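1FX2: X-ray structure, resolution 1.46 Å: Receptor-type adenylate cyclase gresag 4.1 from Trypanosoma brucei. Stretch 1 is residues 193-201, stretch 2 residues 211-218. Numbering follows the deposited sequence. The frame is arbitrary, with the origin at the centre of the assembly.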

# COMPACT_ATOMS: atom_id res chain seq x y z
N GLN A 193 -16.44 -4.08 -3.39
CA GLN A 193 -17.39 -3.86 -2.30
C GLN A 193 -16.82 -3.16 -1.11
O GLN A 193 -17.52 -2.98 -0.11
CB GLN A 193 -17.96 -5.18 -1.81
CG GLN A 193 -18.66 -5.92 -2.99
CD GLN A 193 -20.05 -5.38 -3.28
OE1 GLN A 193 -20.24 -4.47 -4.12
NE2 GLN A 193 -21.05 -5.92 -2.57
N ILE A 194 -15.54 -2.81 -1.13
CA ILE A 194 -14.98 -2.11 0.02
C ILE A 194 -14.36 -0.82 -0.50
O ILE A 194 -14.06 -0.69 -1.69
CB ILE A 194 -13.96 -2.92 0.81
CG1 ILE A 194 -12.82 -3.39 -0.08
CG2 ILE A 194 -14.64 -4.10 1.50
CD1 ILE A 194 -11.72 -4.00 0.68
N ASP A 195 -14.04 0.07 0.45
CA ASP A 195 -13.50 1.37 0.26
C ASP A 195 -12.20 1.47 1.07
O ASP A 195 -12.28 1.36 2.30
CB ASP A 195 -14.58 2.31 0.89
CG ASP A 195 -14.29 3.80 0.77
OD1 ASP A 195 -13.13 4.29 0.58
OD2 ASP A 195 -15.27 4.55 1.04
N VAL A 196 -11.06 1.50 0.39
CA VAL A 196 -9.75 1.66 1.08
C VAL A 196 -9.02 2.95 0.70
O VAL A 196 -9.22 3.52 -0.39
CB VAL A 196 -8.80 0.46 0.87
CG1 VAL A 196 -9.45 -0.86 1.36
CG2 VAL A 196 -8.33 0.37 -0.60
N THR A 197 -8.15 3.40 1.59
CA THR A 197 -7.28 4.55 1.34
C THR A 197 -5.85 4.07 1.54
O THR A 197 -5.52 3.46 2.59
CB THR A 197 -7.56 5.63 2.32
OG1 THR A 197 -8.91 6.08 2.10
CG2 THR A 197 -6.53 6.80 2.12
N ALA A 198 -5.01 4.20 0.50
CA ALA A 198 -3.61 3.83 0.65
C ALA A 198 -2.89 4.73 1.62
O ALA A 198 -2.98 5.95 1.52
CB ALA A 198 -2.86 3.91 -0.73
N LEU A 199 -2.09 4.13 2.50
CA LEU A 199 -1.32 4.90 3.42
C LEU A 199 0.19 4.76 3.08
O LEU A 199 0.99 5.25 3.86
CB LEU A 199 -1.65 4.48 4.89
CG LEU A 199 -3.12 4.68 5.36
CD1 LEU A 199 -3.29 4.29 6.84
CD2 LEU A 199 -3.66 6.06 5.22
N GLY A 200 0.56 4.17 1.95
CA GLY A 200 1.99 4.06 1.56
C GLY A 200 2.72 2.81 2.09
O GLY A 200 2.18 1.70 2.00
N ASP A 201 3.85 3.01 2.76
CA ASP A 201 4.61 1.91 3.44
C ASP A 201 5.09 2.38 4.78
O ASP A 201 5.55 3.51 4.93
CB ASP A 201 5.82 1.28 2.73
CG ASP A 201 6.07 1.76 1.33
OD1 ASP A 201 5.25 2.54 0.78
OD2 ASP A 201 7.12 1.33 0.77
N VAL A 211 6.09 -2.16 5.19
CA VAL A 211 4.83 -2.78 4.81
C VAL A 211 3.87 -1.73 4.26
O VAL A 211 3.60 -0.74 4.92
CB VAL A 211 4.20 -3.47 6.05
CG1 VAL A 211 2.82 -4.08 5.70
CG2 VAL A 211 5.13 -4.61 6.50
N LYS A 212 3.31 -2.01 3.08
CA LYS A 212 2.36 -1.08 2.44
C LYS A 212 1.00 -1.34 3.15
O LYS A 212 0.56 -2.51 3.15
CB LYS A 212 2.26 -1.41 0.95
CG LYS A 212 3.41 -0.86 0.09
CD LYS A 212 4.54 -1.89 -0.13
CE LYS A 212 5.80 -1.21 -0.70
NZ LYS A 212 6.84 -2.27 -0.96
N MET A 213 0.46 -0.28 3.75
CA MET A 213 -0.77 -0.32 4.54
C MET A 213 -1.93 0.30 3.83
O MET A 213 -1.77 1.29 3.09
CB MET A 213 -0.61 0.48 5.83
CG MET A 213 0.35 -0.01 6.75
SD MET A 213 -0.18 -1.64 7.26
CE MET A 213 1.30 -1.91 8.27
N TYR A 214 -3.12 -0.28 4.03
CA TYR A 214 -4.32 0.25 3.49
C TYR A 214 -5.30 0.46 4.64
O TYR A 214 -5.50 -0.44 5.45
CB TYR A 214 -4.91 -0.74 2.47
CG TYR A 214 -4.12 -0.76 1.20
CD1 TYR A 214 -2.90 -1.44 1.14
CD2 TYR A 214 -4.49 0.07 0.15
CE1 TYR A 214 -2.05 -1.26 0.05
CE2 TYR A 214 -3.64 0.22 -0.96
CZ TYR A 214 -2.45 -0.44 -0.94
OH TYR A 214 -1.62 -0.27 -2.07
N GLN A 215 -5.93 1.61 4.63
CA GLN A 215 -6.96 1.92 5.64
C GLN A 215 -8.27 1.46 5.06
O GLN A 215 -8.69 1.92 3.98
CB GLN A 215 -6.92 3.42 5.88
CG GLN A 215 -8.13 3.93 6.70
CD GLN A 215 -8.04 5.41 6.87
OE1 GLN A 215 -8.84 6.21 6.26
NE2 GLN A 215 -7.03 5.84 7.54
N LEU A 216 -8.97 0.61 5.82
CA LEU A 216 -10.34 0.21 5.39
C LEU A 216 -11.28 1.23 5.88
O LEU A 216 -11.44 1.39 7.13
CB LEU A 216 -10.66 -1.21 5.99
CG LEU A 216 -12.10 -1.68 5.74
CD1 LEU A 216 -12.17 -2.13 4.26
CD2 LEU A 216 -12.31 -2.93 6.57
N ASN A 217 -12.06 1.85 5.00
CA ASN A 217 -12.95 2.90 5.44
C ASN A 217 -14.24 2.18 5.82
O ASN A 217 -14.83 1.49 5.00
CB ASN A 217 -13.10 3.91 4.30
CG ASN A 217 -11.78 4.63 4.00
OD1 ASN A 217 -11.27 4.70 2.83
ND2 ASN A 217 -11.17 5.11 5.03
N THR A 218 -14.67 2.34 7.06
CA THR A 218 -15.82 1.62 7.67
C THR A 218 -16.91 2.67 7.92
O THR A 218 -17.89 2.79 7.16
CB THR A 218 -15.40 0.83 8.98
OG1 THR A 218 -14.92 1.71 10.01
CG2 THR A 218 -14.23 -0.12 8.66
O HOH W 1 -15.35 -0.34 3.13

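How does the pairing begin at the start of stretch 2? The two strands run antiparallel, their axes 169° apart, and V211 directs its side chain away from stretch 1, so that it contributes backbone alone. K212 sends its side chain to the same face as D201; NZ lies 4.0 Å from D201 OD2, too far for a salt bridge, though the opposite charges still favour each other, and NZ is hydrogen-bonded elsewhere in the structure. Next to D201, G200 adopts backbone angles (88/-127) that call for glycine, since a CB would be jammed against the carbonyl O of L199.

Where does the regular ladder take hold? M213 O accepts a hydrogen bond from L199 N at 2.9 Å. The M213 side chain leads away at its end, leaving its CB 4.2 Å from L199 CB. Y214 then lays its ring, obliquely, against small apolar partners: CE2 is 3.8 Å from A198 CB and CD2 3.9 Å from V196 CG2.

What makes Q215 central? Of the 738 Å² buried between the stretches, it gives the largest share, 73 Å². Its backbone bonds T197 twice, Q215 N to T197 O at 2.8 Å and T197 N to Q215 O at 2.9 Å, the closed pair typical of antiparallel strands. The extended side chain packs its CB 3.9 Å from L199 CD1, while its OE1 accepts from N217 ND2 at 2.9 Å. On the other face, L216 brings CD1 to 4.0 Å from I194 CB and 4.2 Å from V196 CG1, an apolar contact.

How is the far end fastened? N217 N donates to D195 O at 2.8 Å, and N217 OD1 accepts from T197 OG1, also at 2.8 Å. The amide thus serves both strands, its ND2 having turned to Q215. A water adds a bridge, its O accepting from D195 N (3.0 Å) and donating to N217 O (2.7 Å).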